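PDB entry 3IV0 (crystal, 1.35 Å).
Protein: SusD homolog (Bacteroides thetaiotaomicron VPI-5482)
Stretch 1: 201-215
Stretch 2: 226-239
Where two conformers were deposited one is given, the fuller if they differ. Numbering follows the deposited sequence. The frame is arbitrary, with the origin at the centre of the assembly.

Stretch 1 201-215: SRGSVIALMMHINLW
Stretch 2, residues 226-239: QYYRNVVSLGEELE

Antiparallel helix pairs commonly combine an apolar seam with a few directional polar contacts, and this pair from a SusD homolog illustrates the arrangement compactly. The first stretch is helical from Arg202 through Trp215 and continues beyond it; the second, already under way before Gln226, is helical from there through Leu238. Helical phi/psi values, near -62/-42 on average, run through both, with regular i to i+4 backbone hydrogen bonds such as Met210 N to Ile206 O at 3.0 Å and Leu238 N to Leu234 O at 2.8 Å. The axes approach to 8.6 Å, and their N-to-C directions differ by 165°, nearly antiparallel, with a signed crossing angle of -165°. The register is set by CA-CA distances of 6.2 Å for Ile206-Leu234, 5.2 Å for Met210-Val231 and 5.1 Å for Asn213-Tyr227. Ser201 (chi1 p) caps the first helix: Ser204 N donates to Ser201 OG at 3.2 Å, while Ser201 N donates to Ser204 OG at 2.9 Å.

The contact buries 720 Å² in total, and two reciprocal knobs organise it. Leu234, rotamer mt, points toward the first helix and fits among Ile206, Met209, Met210 and Asn213. Its CD1 lies 3.6 Å from Met209 CB, and its CB lies 3.7 Å from Met210 CG; a branched leucine can thus fill a four-residue hole. Ile206, also mt, extends the apolar seam, with CG2 4.1 Å from both Leu234 CB and Leu238 CB. Leu238 itself adopts tp. Met209 and Met210 are selenomethionines, both mtp. The long, unbranched chain of Met210 leaves sideways yet brings CE within 3.7 Å of Val231 CG1. Near this methyl, Gly235 adds no side chain, its N lying 4.5 Å from Met210 CE.

The second knob is polar. Asn213, with chi1 -87° and chi2 -70°, sits among Tyr227, Asn230, Val231 and Leu234. An amide suits this buried site because it offers both a donor and an acceptor: Asn213 OD1 receives a hydrogen bond from Asn230 ND2 at 2.8 Å, and Asn213 ND2 donates back to Met209 O of its own helix at 3.0 Å. The same OD1 lies at the edge of the Tyr227 ring, 3.4 Å from Tyr227 CD1, while Asn213 CB packs 3.6 Å from Val231 CG2. Asn230 (chi1 m, chi2 -13°) is itself held by Gln226, whose NE2 donates to Asn230 OD1 at 3.0 Å.

Different chemistry closes the two ends. Beyond Asn213, Leu214 (mt) starts sideways but its end comes nearer: CD2 is 3.6 Å from Tyr228 CE1, and CG is 3.9 Å from Val231 CG2, the valine taking chi1 t. At the other end, Arg202 extends through three t torsions to chi4 81°, and Glu237 (tp, chi3 20°) meets it. Arg202 NE and NH2 each donate to Glu237 OE2 at 2.9 Å, forming a salt bridge in which the carboxylate oxygen lies near the guanidinium plane. The pairing suits the place because Arg202 is buried, and Glu237 compensates its charge there; the guanidinium is also hydrogen-bonded elsewhere in the structure.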

# COMPACT_ATOMS: atom_id res chain seq x y z
N SER A 201 -10.43 1.57 10.96
CA SER A 201 -11.86 1.79 10.92
C SER A 201 -12.52 0.67 10.12
O SER A 201 -11.84 -0.20 9.56
CB SER A 201 -12.18 3.11 10.24
OG SER A 201 -11.93 3.01 8.82
N ARG A 202 -13.84 0.71 10.02
CA ARG A 202 -14.56 -0.24 9.19
C ARG A 202 -14.06 -0.17 7.75
O ARG A 202 -13.93 -1.17 7.06
CB ARG A 202 -16.08 0.01 9.28
CG ARG A 202 -16.95 -1.09 8.65
CD ARG A 202 -18.45 -0.77 8.86
NE ARG A 202 -19.36 -1.82 8.36
CZ ARG A 202 -19.65 -2.92 9.03
NH1 ARG A 202 -19.07 -3.19 10.18
NH2 ARG A 202 -20.49 -3.80 8.51
N GLY A 203 -13.84 1.04 7.26
CA GLY A 203 -13.28 1.25 5.92
C GLY A 203 -11.91 0.67 5.70
O GLY A 203 -11.61 0.11 4.64
N SER A 204 -11.06 0.71 6.72
CA SER A 204 -9.75 0.07 6.65
C SER A 204 -9.91 -1.44 6.37
O SER A 204 -9.23 -2.03 5.50
CB SER A 204 -9.01 0.23 7.97
OG SER A 204 -8.97 1.56 8.43
N VAL A 205 -10.80 -2.06 7.15
CA VAL A 205 -11.09 -3.48 7.01
C VAL A 205 -11.61 -3.81 5.63
O VAL A 205 -11.13 -4.76 5.00
CB VAL A 205 -12.08 -3.97 8.09
CG1 VAL A 205 -12.46 -5.43 7.85
CG2 VAL A 205 -11.47 -3.80 9.53
N ILE A 206 -12.57 -3.02 5.13
CA ILE A 206 -13.12 -3.29 3.82
C ILE A 206 -12.04 -3.20 2.74
O ILE A 206 -11.95 -4.08 1.87
CB ILE A 206 -14.28 -2.32 3.52
CG1 ILE A 206 -15.48 -2.63 4.43
CG2 ILE A 206 -14.70 -2.43 2.04
CD1 ILE A 206 -16.51 -1.50 4.48
N ALA A 207 -11.22 -2.16 2.75
CA ALA A 207 -10.20 -1.99 1.72
C ALA A 207 -9.23 -3.15 1.73
O ALA A 207 -8.86 -3.70 0.68
CB ALA A 207 -9.47 -0.69 1.89
N LEU A 208 -8.77 -3.57 2.91
CA LEU A 208 -7.85 -4.68 3.01
C LEU A 208 -8.47 -5.96 2.46
O LEU A 208 -7.85 -6.71 1.72
CB LEU A 208 -7.40 -4.87 4.46
CG LEU A 208 -6.49 -6.08 4.70
CD1 LEU A 208 -5.27 -6.11 3.77
CD2 LEU A 208 -6.08 -6.19 6.17
N MSE A 209 -9.72 -6.21 2.78
CA MSE A 209 -10.39 -7.40 2.28
C MSE A 209 -10.53 -7.39 0.79
O MSE A 209 -10.40 -8.44 0.14
CB MSE A 209 -11.74 -7.56 2.95
CG MSE A 209 -11.69 -7.94 4.46
SE MSE A 209 -13.42 -8.17 5.27
CE MSE A 209 -13.95 -9.91 4.46
N MSE A 210 -10.76 -6.21 0.20
CA MSE A 210 -10.83 -6.12 -1.24
C MSE A 210 -9.50 -6.47 -1.88
O MSE A 210 -9.45 -7.23 -2.84
CB MSE A 210 -11.30 -4.75 -1.71
CG MSE A 210 -12.66 -4.39 -1.20
SE MSE A 210 -13.23 -2.54 -1.51
CE MSE A 210 -13.59 -2.68 -3.24
N HIS A 211 -8.41 -5.96 -1.30
CA HIS A 211 -7.09 -6.28 -1.80
C HIS A 211 -6.77 -7.76 -1.68
O HIS A 211 -6.24 -8.37 -2.61
CB HIS A 211 -6.06 -5.47 -1.03
CG HIS A 211 -5.74 -4.18 -1.67
ND1 HIS A 211 -6.47 -3.02 -1.51
CD2 HIS A 211 -4.72 -3.89 -2.50
CE1 HIS A 211 -5.91 -2.07 -2.24
NE2 HIS A 211 -4.85 -2.57 -2.84
N ILE A 212 -7.12 -8.37 -0.56
CA ILE A 212 -6.81 -9.78 -0.35
C ILE A 212 -7.57 -10.63 -1.37
O ILE A 212 -6.98 -11.52 -2.02
CB ILE A 212 -7.11 -10.22 1.09
CG1 ILE A 212 -6.15 -9.59 2.08
CG2 ILE A 212 -7.05 -11.76 1.21
CD1 ILE A 212 -6.59 -9.77 3.53
N ASN A 213 -8.85 -10.36 -1.56
CA ASN A 213 -9.63 -11.06 -2.59
C ASN A 213 -8.99 -10.93 -3.97
O ASN A 213 -8.94 -11.88 -4.73
CB ASN A 213 -11.04 -10.53 -2.63
CG ASN A 213 -11.95 -11.24 -1.64
OD1 ASN A 213 -12.28 -12.42 -1.81
ND2 ASN A 213 -12.35 -10.53 -0.59
N LEU A 214 -8.52 -9.74 -4.32
CA LEU A 214 -7.96 -9.52 -5.66
C LEU A 214 -6.61 -10.20 -5.85
O LEU A 214 -6.27 -10.63 -6.96
CB LEU A 214 -7.92 -8.03 -5.98
CG LEU A 214 -9.34 -7.43 -6.14
CD1 LEU A 214 -9.25 -5.92 -6.13
CD2 LEU A 214 -9.98 -7.91 -7.45
N TRP A 215 -5.86 -10.42 -4.77
CA TRP A 215 -4.66 -11.23 -4.83
C TRP A 215 -5.05 -12.69 -5.00
O TRP A 215 -4.40 -13.43 -5.75
CB TRP A 215 -3.71 -11.00 -3.61
CG TRP A 215 -2.85 -9.85 -3.86
CD1 TRP A 215 -3.21 -8.54 -3.88
CD2 TRP A 215 -1.46 -9.89 -4.18
NE1 TRP A 215 -2.14 -7.76 -4.23
CE2 TRP A 215 -1.04 -8.57 -4.40
CE3 TRP A 215 -0.52 -10.92 -4.29
CZ2 TRP A 215 0.28 -8.26 -4.76
CZ3 TRP A 215 0.78 -10.62 -4.63
CH2 TRP A 215 1.17 -9.31 -4.86
N GLN A 226 -15.86 -16.19 -7.33
CA GLN A 226 -16.22 -15.93 -5.98
C GLN A 226 -15.42 -14.76 -5.38
O GLN A 226 -15.98 -13.96 -4.67
CB GLN A 226 -16.07 -17.16 -5.08
CG GLN A 226 -16.63 -16.95 -3.69
CD GLN A 226 -18.12 -16.61 -3.70
OE1 GLN A 226 -18.93 -17.39 -4.19
NE2 GLN A 226 -18.49 -15.42 -3.19
N TYR A 227 -14.12 -14.71 -5.63
CA TYR A 227 -13.36 -13.58 -5.07
C TYR A 227 -13.84 -12.25 -5.62
O TYR A 227 -13.98 -11.28 -4.87
CB TYR A 227 -11.86 -13.79 -5.33
CG TYR A 227 -11.30 -15.07 -4.70
CD1 TYR A 227 -11.54 -15.38 -3.38
CD2 TYR A 227 -10.50 -15.96 -5.43
CE1 TYR A 227 -11.04 -16.56 -2.80
CE2 TYR A 227 -10.02 -17.13 -4.85
CZ TYR A 227 -10.30 -17.41 -3.56
OH TYR A 227 -9.82 -18.56 -2.95
N TYR A 228 -14.10 -12.17 -6.91
CA TYR A 228 -14.64 -10.95 -7.49
C TYR A 228 -16.01 -10.63 -6.90
O TYR A 228 -16.28 -9.48 -6.57
CB TYR A 228 -14.72 -11.05 -9.02
CG TYR A 228 -13.43 -10.84 -9.77
CD1 TYR A 228 -12.62 -9.73 -9.56
CD2 TYR A 228 -13.05 -11.71 -10.79
CE1 TYR A 228 -11.49 -9.51 -10.33
CE2 TYR A 228 -11.93 -11.49 -11.54
CZ TYR A 228 -11.14 -10.39 -11.32
OH TYR A 228 -10.02 -10.16 -12.10
N ARG A 229 -16.86 -11.62 -6.70
CA ARG A 229 -18.13 -11.38 -6.06
C ARG A 229 -17.97 -10.84 -4.65
O ARG A 229 -18.75 -10.01 -4.16
CB ARG A 229 -19.00 -12.66 -6.07
CG ARG A 229 -19.59 -12.97 -7.41
CD ARG A 229 -20.44 -14.25 -7.33
NE ARG A 229 -21.06 -14.52 -8.62
CZ ARG A 229 -21.65 -15.66 -8.92
NH1 ARG A 229 -21.73 -16.64 -8.02
NH2 ARG A 229 -22.18 -15.83 -10.12
N ASN A 230 -16.96 -11.35 -3.94
CA ASN A 230 -16.66 -10.85 -2.62
C ASN A 230 -16.31 -9.36 -2.68
O ASN A 230 -16.71 -8.59 -1.85
CB ASN A 230 -15.47 -11.59 -2.00
CG ASN A 230 -15.78 -13.03 -1.60
OD1 ASN A 230 -16.95 -13.45 -1.54
ND2 ASN A 230 -14.72 -13.79 -1.35
N VAL A 231 -15.53 -8.97 -3.67
CA VAL A 231 -15.14 -7.56 -3.79
C VAL A 231 -16.36 -6.71 -4.07
O VAL A 231 -16.51 -5.62 -3.52
CB VAL A 231 -14.10 -7.33 -4.88
CG1 VAL A 231 -13.84 -5.84 -5.08
CG2 VAL A 231 -12.80 -8.05 -4.55
N VAL A 232 -17.27 -7.19 -4.92
CA VAL A 232 -18.53 -6.46 -5.17
C VAL A 232 -19.35 -6.31 -3.89
O VAL A 232 -19.88 -5.22 -3.59
CB VAL A 232 -19.33 -7.14 -6.28
CG1 VAL A 232 -20.73 -6.53 -6.39
CG2 VAL A 232 -18.57 -7.05 -7.61
N SER A 233 -19.45 -7.39 -3.13
CA SER A 233 -20.13 -7.34 -1.84
C SER A 233 -19.51 -6.28 -0.92
O SER A 233 -20.21 -5.49 -0.29
CB SER A 233 -20.05 -8.71 -1.14
OG SER A 233 -20.72 -8.70 0.11
N LEU A 234 -18.19 -6.29 -0.86
CA LEU A 234 -17.45 -5.34 -0.04
C LEU A 234 -17.66 -3.91 -0.52
O LEU A 234 -17.78 -2.97 0.27
CB LEU A 234 -15.97 -5.72 -0.07
CG LEU A 234 -15.66 -6.94 0.80
CD1 LEU A 234 -14.34 -7.52 0.41
CD2 LEU A 234 -15.70 -6.53 2.30
N GLY A 235 -17.70 -3.72 -1.82
CA GLY A 235 -18.01 -2.39 -2.38
C GLY A 235 -19.39 -1.90 -1.99
O GLY A 235 -19.59 -0.74 -1.68
N GLU A 236 -20.37 -2.79 -2.06
CA GLU A 236 -21.72 -2.45 -1.67
C GLU A 236 -21.75 -2.05 -0.21
O GLU A 236 -22.41 -1.08 0.17
CB GLU A 236 -22.65 -3.65 -1.94
CG GLU A 236 -22.90 -3.86 -3.42
CD GLU A 236 -23.57 -5.18 -3.80
OE1 GLU A 236 -23.72 -6.06 -2.94
OE2 GLU A 236 -23.89 -5.33 -4.99
N GLU A 237 -20.99 -2.74 0.63
CA GLU A 237 -20.89 -2.37 2.04
C GLU A 237 -20.15 -1.05 2.23
O GLU A 237 -20.60 -0.20 3.02
CB GLU A 237 -20.21 -3.48 2.84
CG GLU A 237 -20.00 -3.16 4.33
CD GLU A 237 -21.28 -2.98 5.09
OE1 GLU A 237 -22.35 -3.45 4.64
OE2 GLU A 237 -21.24 -2.36 6.16
N LEU A 238 -19.05 -0.85 1.51
CA LEU A 238 -18.34 0.42 1.56
C LEU A 238 -19.28 1.59 1.32
O LEU A 238 -19.20 2.63 1.98
CB LEU A 238 -17.24 0.43 0.52
CG LEU A 238 -16.41 1.70 0.44
CD1 LEU A 238 -15.65 1.91 1.72
CD2 LEU A 238 -15.50 1.65 -0.80
N GLU A 239 -20.19 1.42 0.38
CA GLU A 239 -21.08 2.50 -0.03
C GLU A 239 -22.26 2.69 0.92
O GLU A 239 -23.12 3.55 0.67
CB GLU A 239 -21.55 2.27 -1.45
CG GLU A 239 -20.43 2.51 -2.46
CD GLU A 239 -19.86 3.90 -2.32
OE1 GLU A 239 -20.42 4.85 -2.92
OE2 GLU A 239 -18.88 4.07 -1.58